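Local coordinates for putative lipoprotein (Parabacteroides distasonis, PDB 4FVS) that is of unknown function but probably binds lipid or another hydrophobic ligand, like the lipoprotein carriers LolA and LolB, at residues Q45-Y51 with G64-C70; Q2-F8 with Y69-F75; F120-K126 with D138-R144. The contacts are given in a common frame with arbitrary orientation. Residues are numbered along the deposited sequence.

Interaction 1: residues Q45-Y51 with G64-C70; sequences QEVEADY and GDIKAYC
Residue-by-residue alternation along each strand gives a hairpin a polar and an apolar face, and the register matches them across the pair, as in 45-51 with 64-70. Both segments are extended and antiparallel, their axes 4.6 Å apart at closest approach and their directions 151° apart. Val47 faces Ala68, Ala49 faces Ile66 and Tyr51 faces Gly64 as hydrogen-bonded pairs, with Val47 N to Ala68 O at 2.7 Å and Ile66 N to Ala49 O at 2.8 Å; Cys70 N adds a bond to Gln45 O at 2.8 Å. The pairs between them, Glu46-Tyr69, Glu48-Lys67 and Asp50-Asp65, are non-hydrogen-bonded and share one face. There Lys67, m at chi1 and t thereafter, brings NZ to OE2 of Glu46 (t, t) in a 3.0 Å salt bridge; Glu48 OE1, 4.4 Å from Lys67 NZ, is beyond one, and Asp65 OD2 lies 4.4 Å from both Glu48 OE2 and Asp50 OD1. On the other face Tyr51 adopts p: Gly64 CA sits 3.9 Å from the Tyr51 ring centroid (CH-pi), where a CB would clash with Tyr51 OH, which is hydrogen-bonded to Asn62 OD1. Ala49 CB meets Ile66 CG2 at 4.1 Å. Phe6 packs on Val47 and Phe8 on Ile66. The hairpin is thus amphipathic: Val47, Ala49, Tyr51, Ile66 and Ala68 form the apolar face, while the opposite one carries Tyr69 and mostly acidic charge that Lys67 offsets in part.

Interaction 2: residues Q2-F8 with Y69-F75; sequences QDCTFFF and YCQNGEF
A covalent link and a ring wedged among other rings can fasten a coil to a hairpin without strand pairing. Residues 2-8 are irregular; 69-75 runs from one strand through a type I' turn, Gln71 to Glu74 (Gln71 N to Glu74 O 3.0 Å), into the next. Cys4 CA comes 4.6 Å from Gly73 CA, and Cys4 (chi1 t) lowers its sulfur toward the turn, where Cys4 SG joins Cys70 SG at 2.0 Å with chi3 of -83°. Gly73, at positive phi, keeps this flank low: a CB would come tight against Gln2 NE2. The main bump is Phe75 (t), which buries more surface than any other residue here and enters the hollow formed by Phe6, Phe7 and Phe8. Phe6, Phe7 and Phe75 make a buried aromatic cluster against the large antiparallel sheet of a protein whose family belongs to the LolA/LolB clan. Phe75 turns its edge to the face of Phe6, centroids 4.8 Å apart and planes at 72°; Phe7 (m) points its edge at the face of Phe75 in an offset edge-to-face pair, centroids 5.9 Å apart. Phe7 centres an inverse gamma turn; its O lies 3.4 Å from Phe75 CZ, its CB 3.7 Å from Phe75 CE2. Phe8 CB closes the far end, 3.7 Å from Phe75 CZ.

Interaction 3: residues F120-K126 with D138-R144; sequences FDEASVK and DMAIKDR
Charge pairing at one end and an arginine-to-backbone bond at the other bracket this strand pair. Lys126, t at chi1 but folded back by m at chi3 and chi4, brings NZ to 2.7 Å from Asp138 OD1 in a salt bridge. At the opposite end Arg144 (m, t, p) donates from NH1 to Asp121 O at 3.0 Å; its NH2 reaches Asn104 O, and Tyr105 supplies a cation-pi partner. Between these ends 123-126 runs antiparallel to 138-144, axes 4.5 Å apart at closest, directions 170° apart. Ala123-Ile141 and Val125-Met139 (a selenomethionine) are hydrogen-bonded pairs, with Ile141 N to Ala123 O at 2.7 Å; Ser124-Ala140 and Lys126-Asp138 are non-hydrogen-bonded. Asp143, at phi 50° and psi 45°, breaks the extended run before Arg144. Ala123 CB packs on Ile141 CD1 at 3.9 Å, and Phe120 CB meets Arg144 CB at 3.6 Å. Such is an antiparallel beta hairpin, of strands 123-129 and 132-154 in the large sheet, consistent with the family's LolA/LolB clan.

From the N terminus, residues 2-8 precede the first strand and wait some sixty residues for 69-75, so interaction 2 closes the longest loop of the three. Nested within it, interaction 1 closes the short hairpin of strands 44-54 and 60-71. The two share Tyr69 and Cys70 and touch directly: Val47 CG2 lies 3.6 Å from Phe6 CZ, so the N-terminal coil packs over the hairpin as well as the turn after it. Interaction 3 follows in series, closing another hairpin, that of strands 123-129 and 132-154. Its centre lies about 19 Å from that of interaction 1 and about 21 Å from that of interaction 2, and it touches neither, yet all three reach the same antiparallel sheet.

Interaction 1: residues Q45-Y51 with G64-C70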
loop_
_atom_site.group_PDB
_atom_site.type_symbol
_atom_site.label_atom_id
_atom_site.label_comp_id
_atom_site.label_asym_id
_atom_site.label_seq_id
_atom_site.Cartn_x
_atom_site.Cartn_y
_atom_site.Cartn_z
ATOM N N GLN A 45 6.014 -7.675 16.788
ATOM C CA GLN A 45 4.646 -7.183 16.948
ATOM C C GLN A 45 3.766 -7.545 15.766
ATOM O O GLN A 45 4.262 -7.622 14.652
ATOM C CB GLN A 45 4.680 -5.657 17.097
ATOM C CG GLN A 45 3.455 -5.065 17.778
ATOM C CD GLN A 45 3.589 -3.583 17.974
ATOM O OE1 GLN A 45 3.316 -3.055 19.062
ATOM N NE2 GLN A 45 4.018 -2.879 16.931
ATOM N N GLU A 46 2.459 -7.730 16.000
ATOM C CA GLU A 46 1.470 -7.992 14.952
ATOM C C GLU A 46 0.330 -6.985 15.105
ATOM O O GLU A 46 -0.103 -6.725 16.226
ATOM C CB GLU A 46 0.967 -9.442 15.000
ATOM C CG GLU A 46 0.253 -9.878 13.728
ATOM C CD GLU A 46 0.175 -11.372 13.446
ATOM O OE1 GLU A 46 0.529 -12.180 14.337
ATOM O OE2 GLU A 46 -0.233 -11.734 12.317
ATOM N N VAL A 47 -0.098 -6.359 14.006
ATOM C CA VAL A 47 -1.165 -5.348 14.022
ATOM C C VAL A 47 -2.222 -5.711 12.979
ATOM O O VAL A 47 -1.879 -6.067 11.850
ATOM C CB VAL A 47 -0.612 -3.908 13.798
ATOM C CG1 VAL A 47 -1.724 -2.905 13.501
ATOM C CG2 VAL A 47 0.202 -3.439 14.994
ATOM N N GLU A 48 -3.504 -5.628 13.366
ATOM C CA GLU A 48 -4.622 -5.866 12.467
ATOM C C GLU A 48 -5.465 -4.575 12.389
ATOM O O GLU A 48 -5.943 -4.086 13.410
ATOM C CB GLU A 48 -5.465 -7.088 12.900
ATOM C CG GLU A 48 -6.478 -7.485 11.836
ATOM C CD GLU A 48 -7.275 -8.760 11.951
ATOM O OE1 GLU A 48 -6.683 -9.794 11.583
ATOM O OE2 GLU A 48 -8.523 -8.680 12.045
ATOM N N ALA A 49 -5.621 -4.027 11.188
ATOM C CA ALA A 49 -6.396 -2.815 10.966
ATOM C C ALA A 49 -7.553 -3.041 9.998
ATOM O O ALA A 49 -7.432 -3.856 9.084
ATOM C CB ALA A 49 -5.495 -1.726 10.426
ATOM N N ASP A 50 -8.678 -2.328 10.219
ATOM C CA ASP A 50 -9.849 -2.337 9.343
ATOM C C ASP A 50 -9.752 -1.203 8.363
ATOM O O ASP A 50 -9.182 -0.161 8.694
ATOM C CB ASP A 50 -11.172 -2.239 10.122
ATOM C CG ASP A 50 -11.589 -3.537 10.756
ATOM O OD1 ASP A 50 -11.889 -4.488 10.007
ATOM O OD2 ASP A 50 -11.664 -3.590 12.004
ATOM N N TYR A 51 -10.281 -1.399 7.145
ATOM C CA TYR A 51 -10.280 -0.339 6.147
ATOM C C TYR A 51 -11.633 -0.269 5.481
ATOM O O TYR A 51 -12.333 -1.274 5.391
ATOM C CB TYR A 51 -9.150 -0.504 5.115
ATOM C CG TYR A 51 -9.285 -1.675 4.165
ATOM C CD1 TYR A 51 -10.064 -1.578 3.016
ATOM C CD2 TYR A 51 -8.543 -2.841 4.350
ATOM C CE1 TYR A 51 -10.162 -2.632 2.113
ATOM C CE2 TYR A 51 -8.631 -3.905 3.446
ATOM C CZ TYR A 51 -9.442 -3.793 2.325
ATOM O OH TYR A 51 -9.549 -4.826 1.419
ATOM N N GLY A 64 -12.559 -4.259 4.250
ATOM C CA GLY A 64 -11.808 -5.429 4.659
ATOM C C GLY A 64 -10.862 -5.102 5.784
ATOM O O GLY A 64 -10.984 -4.046 6.410
ATOM N N ASP A 65 -9.904 -5.997 6.029
ATOM C CA ASP A 65 -8.897 -5.833 7.065
ATOM C C ASP A 65 -7.484 -6.133 6.501
ATOM O O ASP A 65 -7.342 -6.863 5.518
ATOM C CB ASP A 65 -9.213 -6.698 8.288
ATOM C CG ASP A 65 -9.653 -8.116 8.005
ATOM O OD1 ASP A 65 -8.805 -8.921 7.536
ATOM O OD2 ASP A 65 -10.824 -8.445 8.322
ATOM N N ILE A 66 -6.463 -5.521 7.106
ATOM C CA ILE A 66 -5.086 -5.648 6.665
ATOM C C ILE A 66 -4.209 -5.957 7.862
ATOM O O ILE A 66 -4.419 -5.403 8.944
ATOM C CB ILE A 66 -4.616 -4.386 5.880
ATOM C CG1 ILE A 66 -3.238 -4.609 5.222
ATOM C CG2 ILE A 66 -4.645 -3.113 6.714
ATOM C CD1 ILE A 66 -3.108 -4.067 3.842
ATOM N N LYS A 67 -3.264 -6.900 7.685
ATOM C CA LYS A 67 -2.338 -7.301 8.749
ATOM C C LYS A 67 -0.924 -6.785 8.457
ATOM O O LYS A 67 -0.515 -6.694 7.311
ATOM C CB LYS A 67 -2.327 -8.822 8.959
ATOM C CG LYS A 67 -3.333 -9.313 9.983
ATOM C CD LYS A 67 -2.945 -10.687 10.531
ATOM C CE LYS A 67 -3.747 -11.084 11.759
ATOM N NZ LYS A 67 -3.222 -12.311 12.411
ATOM N N ALA A 68 -0.231 -6.375 9.504
ATOM C CA ALA A 68 1.149 -5.894 9.477
ATOM C C ALA A 68 1.897 -6.521 10.617
ATOM O O ALA A 68 1.327 -6.653 11.705
ATOM C CB ALA A 68 1.201 -4.374 9.581
ATOM N N TYR A 69 3.153 -6.935 10.396
ATOM C CA TYR A 69 3.904 -7.543 11.492
ATOM C C TYR A 69 5.418 -7.399 11.352
ATOM O O TYR A 69 5.936 -7.162 10.265
ATOM C CB TYR A 69 3.551 -9.044 11.647
ATOM C CG TYR A 69 3.780 -9.859 10.400
ATOM C CD1 TYR A 69 5.029 -10.414 10.128
ATOM C CD2 TYR A 69 2.742 -10.115 9.510
ATOM C CE1 TYR A 69 5.251 -11.169 8.979
ATOM C CE2 TYR A 69 2.951 -10.868 8.356
ATOM C CZ TYR A 69 4.215 -11.381 8.085
ATOM O OH TYR A 69 4.451 -12.127 6.952
ATOM N N CYS A 70 6.095 -7.542 12.501
ATOM C CA CYS A 70 7.536 -7.638 12.696
ATOM C C CYS A 70 7.871 -9.075 13.052
ATOM O O CYS A 70 7.240 -9.648 13.943
ATOM C CB CYS A 70 8.035 -6.677 13.773
ATOM S SG CYS A 70 8.626 -5.088 13.137
#

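Interaction 2: residues Q2-F8 with Y69-F75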
loop_
_atom_site.group_PDB
_atom_site.type_symbol
_atom_site.label_atom_id
_atom_site.label_comp_id
_atom_site.label_asym_id
_atom_site.label_seq_id
_atom_site.Cartn_x
_atom_site.Cartn_y
_atom_site.Cartn_z
ATOM N N GLN A 2 14.054 -7.395 20.564
ATOM C CA GLN A 2 14.685 -7.269 19.251
ATOM C C GLN A 2 14.113 -6.057 18.487
ATOM O O GLN A 2 12.916 -6.023 18.175
ATOM C CB GLN A 2 14.524 -8.563 18.429
ATOM C CG GLN A 2 15.057 -8.465 16.984
ATOM C CD GLN A 2 15.365 -9.794 16.323
ATOM O OE1 GLN A 2 14.910 -10.876 16.733
ATOM N NE2 GLN A 2 16.158 -9.731 15.265
ATOM N N ASP A 3 14.998 -5.082 18.165
ATOM C CA ASP A 3 14.682 -3.838 17.447
ATOM C C ASP A 3 14.114 -4.124 16.073
ATOM O O ASP A 3 14.677 -4.919 15.306
ATOM C CB ASP A 3 15.924 -2.935 17.300
ATOM C CG ASP A 3 16.584 -2.501 18.601
ATOM O OD1 ASP A 3 15.927 -1.780 19.387
ATOM O OD2 ASP A 3 17.780 -2.829 18.802
ATOM N N CYS A 4 12.966 -3.491 15.786
ATOM C CA CYS A 4 12.234 -3.593 14.523
ATOM C C CYS A 4 11.353 -2.355 14.361
ATOM O O CYS A 4 10.425 -2.149 15.151
ATOM C CB CYS A 4 11.415 -4.886 14.453
ATOM S SG CYS A 4 10.648 -5.213 12.834
ATOM N N THR A 5 11.676 -1.510 13.350
ATOM C CA THR A 5 10.914 -0.313 12.983
ATOM C C THR A 5 9.639 -0.774 12.272
ATOM O O THR A 5 9.708 -1.554 11.315
ATOM C CB THR A 5 11.757 0.631 12.131
ATOM O OG1 THR A 5 13.014 0.839 12.761
ATOM C CG2 THR A 5 11.084 1.960 11.890
ATOM N N PHE A 6 8.477 -0.332 12.785
ATOM C CA PHE A 6 7.164 -0.705 12.295
ATOM C C PHE A 6 6.650 0.369 11.331
ATOM O O PHE A 6 6.329 1.477 11.758
ATOM C CB PHE A 6 6.223 -0.899 13.493
ATOM C CG PHE A 6 5.138 -1.920 13.290
ATOM C CD1 PHE A 6 5.371 -3.259 13.550
ATOM C CD2 PHE A 6 3.864 -1.538 12.880
ATOM C CE1 PHE A 6 4.358 -4.202 13.376
ATOM C CE2 PHE A 6 2.854 -2.483 12.706
ATOM C CZ PHE A 6 3.108 -3.805 12.954
ATOM N N PHE A 7 6.585 0.049 10.025
ATOM C CA PHE A 7 6.132 1.005 9.020
ATOM C C PHE A 7 4.605 0.903 8.826
ATOM O O PHE A 7 4.123 0.647 7.720
ATOM C CB PHE A 7 6.888 0.806 7.700
ATOM C CG PHE A 7 8.359 1.104 7.845
ATOM C CD1 PHE A 7 8.809 2.412 7.975
ATOM C CD2 PHE A 7 9.291 0.074 7.884
ATOM C CE1 PHE A 7 10.163 2.686 8.121
ATOM C CE2 PHE A 7 10.646 0.352 8.037
ATOM C CZ PHE A 7 11.073 1.662 8.151
ATOM N N PHE A 8 3.852 1.128 9.914
ATOM C CA PHE A 8 2.398 1.083 9.951
ATOM C C PHE A 8 1.914 1.529 11.320
ATOM O O PHE A 8 2.651 1.295 12.273
ATOM C CB PHE A 8 1.932 -0.348 9.649
ATOM C CG PHE A 8 0.493 -0.520 9.219
ATOM C CD1 PHE A 8 0.077 -0.137 7.945
ATOM C CD2 PHE A 8 -0.431 -1.120 10.063
ATOM C CE1 PHE A 8 -1.243 -0.304 7.547
ATOM C CE2 PHE A 8 -1.749 -1.304 9.653
ATOM C CZ PHE A 8 -2.144 -0.902 8.394
ATOM N N TYR A 69 3.153 -6.935 10.396
ATOM C CA TYR A 69 3.904 -7.543 11.492
ATOM C C TYR A 69 5.418 -7.399 11.352
ATOM O O TYR A 69 5.936 -7.162 10.265
ATOM C CB TYR A 69 3.551 -9.044 11.647
ATOM C CG TYR A 69 3.780 -9.859 10.400
ATOM C CD1 TYR A 69 5.029 -10.414 10.128
ATOM C CD2 TYR A 69 2.742 -10.115 9.510
ATOM C CE1 TYR A 69 5.251 -11.169 8.979
ATOM C CE2 TYR A 69 2.951 -10.868 8.356
ATOM C CZ TYR A 69 4.215 -11.381 8.085
ATOM O OH TYR A 69 4.451 -12.127 6.952
ATOM N N CYS A 70 6.095 -7.542 12.501
ATOM C CA CYS A 70 7.536 -7.638 12.696
ATOM C C CYS A 70 7.871 -9.075 13.052
ATOM O O CYS A 70 7.240 -9.648 13.943
ATOM C CB CYS A 70 8.035 -6.677 13.773
ATOM S SG CYS A 70 8.626 -5.088 13.137
ATOM N N GLN A 71 8.840 -9.666 12.361
ATOM C CA GLN A 71 9.314 -11.008 12.647
ATOM C C GLN A 71 10.772 -10.967 12.545
ATOM O O GLN A 71 11.308 -10.754 11.464
ATOM C CB GLN A 71 8.724 -12.092 11.719
ATOM C CG GLN A 71 7.286 -12.514 12.015
ATOM C CD GLN A 71 7.191 -13.926 12.527
ATOM O OE1 GLN A 71 7.890 -14.321 13.472
ATOM N NE2 GLN A 71 6.292 -14.707 11.935
ATOM N N ASN A 72 11.417 -11.072 13.689
ATOM C CA ASN A 72 12.860 -11.163 13.868
ATOM C C ASN A 72 13.612 -10.040 13.128
ATOM O O ASN A 72 14.531 -10.296 12.345
ATOM C CB ASN A 72 13.375 -12.549 13.436
ATOM C CG ASN A 72 12.733 -13.684 14.192
ATOM O OD1 ASN A 72 12.439 -13.594 15.396
ATOM N ND2 ASN A 72 12.495 -14.779 13.492
ATOM N N GLY A 73 13.214 -8.810 13.420
ATOM C CA GLY A 73 13.869 -7.616 12.912
ATOM C C GLY A 73 13.440 -7.092 11.564
ATOM O O GLY A 73 13.913 -6.027 11.168
ATOM N N GLU A 74 12.529 -7.797 10.860
ATOM C CA GLU A 74 12.044 -7.395 9.533
ATOM C C GLU A 74 10.559 -7.122 9.582
ATOM O O GLU A 74 9.817 -7.860 10.239
ATOM C CB GLU A 74 12.364 -8.472 8.476
ATOM C CG GLU A 74 12.242 -7.998 7.038
ATOM C CD GLU A 74 12.962 -8.816 5.979
ATOM O OE1 GLU A 74 13.282 -9.998 6.230
ATOM O OE2 GLU A 74 13.230 -8.256 4.892
ATOM N N PHE A 75 10.129 -6.044 8.871
ATOM C CA PHE A 75 8.747 -5.582 8.821
ATOM C C PHE A 75 8.059 -6.026 7.522
ATOM O O PHE A 75 8.578 -5.795 6.425
ATOM C CB PHE A 75 8.670 -4.046 8.965
ATOM C CG PHE A 75 7.263 -3.512 8.825
ATOM C CD1 PHE A 75 6.369 -3.568 9.893
ATOM C CD2 PHE A 75 6.804 -3.024 7.603
ATOM C CE1 PHE A 75 5.050 -3.140 9.745
ATOM C CE2 PHE A 75 5.486 -2.584 7.463
ATOM C CZ PHE A 75 4.621 -2.639 8.540
#

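Interaction 3: residues F120-K126 with D138-R144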
loop_
_atom_site.group_PDB
_atom_site.type_symbol
_atom_site.label_atom_id
_atom_site.label_comp_id
_atom_site.label_asym_id
_atom_site.label_seq_id
_atom_site.Cartn_x
_atom_site.Cartn_y
_atom_site.Cartn_z
ATOM N N PHE A 120 14.152 -7.145 -1.728
ATOM C CA PHE A 120 12.717 -6.854 -1.714
ATOM C C PHE A 120 11.926 -8.054 -2.146
ATOM O O PHE A 120 12.236 -8.634 -3.177
ATOM C CB PHE A 120 12.364 -5.688 -2.649
ATOM C CG PHE A 120 12.799 -4.309 -2.253
ATOM C CD1 PHE A 120 14.032 -3.817 -2.644
ATOM C CD2 PHE A 120 11.935 -3.463 -1.567
ATOM C CE1 PHE A 120 14.420 -2.515 -2.319
ATOM C CE2 PHE A 120 12.319 -2.156 -1.248
ATOM C CZ PHE A 120 13.572 -1.700 -1.610
ATOM N N ASP A 121 10.879 -8.401 -1.405
ATOM C CA ASP A 121 9.986 -9.473 -1.803
ATOM C C ASP A 121 9.175 -9.048 -3.007
ATOM O O ASP A 121 8.858 -7.874 -3.113
ATOM C CB ASP A 121 9.025 -9.808 -0.648
ATOM C CG ASP A 121 9.629 -10.445 0.572
ATOM O OD1 ASP A 121 10.515 -11.315 0.415
ATOM O OD2 ASP A 121 9.129 -10.181 1.671
ATOM N N GLU A 122 8.804 -9.964 -3.883
ATOM C CA GLU A 122 7.900 -9.637 -4.981
ATOM C C GLU A 122 6.482 -10.022 -4.614
ATOM O O GLU A 122 6.257 -10.917 -3.786
ATOM C CB GLU A 122 8.293 -10.335 -6.279
ATOM C CG GLU A 122 9.503 -9.711 -6.930
ATOM C CD GLU A 122 9.883 -10.303 -8.270
ATOM O OE1 GLU A 122 9.369 -11.393 -8.629
ATOM O OE2 GLU A 122 10.705 -9.658 -8.962
ATOM N N ALA A 123 5.533 -9.446 -5.319
ATOM C CA ALA A 123 4.132 -9.763 -5.138
ATOM C C ALA A 123 3.497 -10.110 -6.472
ATOM O O ALA A 123 3.776 -9.480 -7.486
ATOM C CB ALA A 123 3.419 -8.576 -4.505
ATOM N N SER A 124 2.685 -11.135 -6.485
ATOM C CA SER A 124 1.879 -11.492 -7.642
ATOM C C SER A 124 0.586 -12.000 -7.079
ATOM O O SER A 124 0.459 -13.161 -6.655
ATOM C CB SER A 124 2.561 -12.464 -8.599
ATOM O OG SER A 124 1.740 -12.729 -9.731
ATOM N N VAL A 125 -0.328 -11.046 -6.934
ATOM C CA VAL A 125 -1.622 -11.286 -6.346
ATOM C C VAL A 125 -2.664 -11.541 -7.440
ATOM O O VAL A 125 -2.358 -11.549 -8.632
ATOM C CB VAL A 125 -2.026 -10.105 -5.428
ATOM C CG1 VAL A 125 -0.996 -9.913 -4.321
ATOM C CG2 VAL A 125 -2.268 -8.809 -6.212
ATOM N N LYS A 126 -3.885 -11.800 -7.010
ATOM C CA LYS A 126 -4.998 -11.938 -7.903
ATOM C C LYS A 126 -6.165 -11.130 -7.350
ATOM O O LYS A 126 -6.546 -11.270 -6.181
ATOM C CB LYS A 126 -5.358 -13.387 -8.128
ATOM C CG LYS A 126 -5.973 -13.586 -9.495
ATOM C CD LYS A 126 -6.321 -14.991 -9.776
ATOM C CE LYS A 126 -5.105 -15.876 -9.837
ATOM N NZ LYS A 126 -4.323 -15.807 -11.092
ATOM N N ASP A 138 -4.665 -10.731 -12.807
ATOM C CA ASP A 138 -3.346 -10.935 -12.218
ATOM C C ASP A 138 -2.650 -9.613 -12.101
ATOM O O ASP A 138 -2.701 -8.829 -13.049
ATOM C CB ASP A 138 -2.490 -11.875 -13.082
ATOM C CG ASP A 138 -2.725 -13.338 -12.900
ATOM O OD1 ASP A 138 -2.601 -13.819 -11.747
ATOM O OD2 ASP A 138 -2.893 -14.032 -13.925
HETATM N N MSE A 139 -1.979 -9.357 -10.979
HETATM C CA MSE A 139 -1.196 -8.139 -10.843
HETATM C C MSE A 139 0.128 -8.490 -10.243
HETATM O O MSE A 139 0.174 -9.047 -9.143
HETATM C CB MSE A 139 -1.921 -7.074 -10.027
HETATM C CG MSE A 139 -3.334 -6.830 -10.536
HETATM SE SE MSE A 139 -4.130 -5.296 -9.805
HETATM C CE MSE A 139 -3.116 -3.971 -10.709
ATOM N N ALA A 140 1.204 -8.247 -11.004
ATOM C CA ALA A 140 2.560 -8.547 -10.582
ATOM C C ALA A 140 3.305 -7.278 -10.179
ATOM O O ALA A 140 3.467 -6.370 -10.987
ATOM C CB ALA A 140 3.301 -9.269 -11.690
ATOM N N ILE A 141 3.690 -7.193 -8.903
ATOM C CA ILE A 141 4.478 -6.097 -8.339
ATOM C C ILE A 141 5.893 -6.649 -8.213
ATOM O O ILE A 141 6.141 -7.530 -7.394
ATOM C CB ILE A 141 3.885 -5.547 -7.005
ATOM C CG1 ILE A 141 2.401 -5.138 -7.171
ATOM C CG2 ILE A 141 4.720 -4.374 -6.457
ATOM C CD1 ILE A 141 1.555 -5.460 -5.899
ATOM N N LYS A 142 6.800 -6.173 -9.065
ATOM C CA LYS A 142 8.155 -6.711 -9.143
ATOM C C LYS A 142 9.185 -5.591 -9.306
ATOM O O LYS A 142 8.818 -4.426 -9.380
ATOM C CB LYS A 142 8.235 -7.707 -10.341
ATOM C CG LYS A 142 7.736 -7.119 -11.666
ATOM C CD LYS A 142 7.416 -8.171 -12.692
ATOM C CE LYS A 142 6.741 -7.537 -13.893
ATOM N NZ LYS A 142 6.201 -8.551 -14.834
ATOM N N ASP A 143 10.484 -5.960 -9.362
ATOM C CA ASP A 143 11.627 -5.063 -9.548
ATOM C C ASP A 143 11.562 -3.882 -8.574
ATOM O O ASP A 143 11.782 -2.734 -8.966
ATOM C CB ASP A 143 11.677 -4.590 -11.004
ATOM C CG ASP A 143 11.585 -5.694 -12.051
ATOM O OD1 ASP A 143 12.407 -6.645 -11.993
ATOM O OD2 ASP A 143 10.740 -5.575 -12.964
ATOM N N ARG A 144 11.262 -4.172 -7.296
ATOM C CA ARG A 144 11.169 -3.162 -6.247
ATOM C C ARG A 144 12.547 -2.647 -5.929
ATOM O O ARG A 144 13.458 -3.456 -5.774
ATOM C CB ARG A 144 10.491 -3.728 -4.981
ATOM C CG ARG A 144 9.068 -4.242 -5.194
ATOM C CD ARG A 144 8.514 -4.921 -3.955
ATOM N NE ARG A 144 8.279 -4.023 -2.813
ATOM C CZ ARG A 144 8.447 -4.375 -1.542
ATOM N NH1 ARG A 144 8.874 -5.589 -1.236
ATOM N NH2 ARG A 144 8.213 -3.508 -0.570
#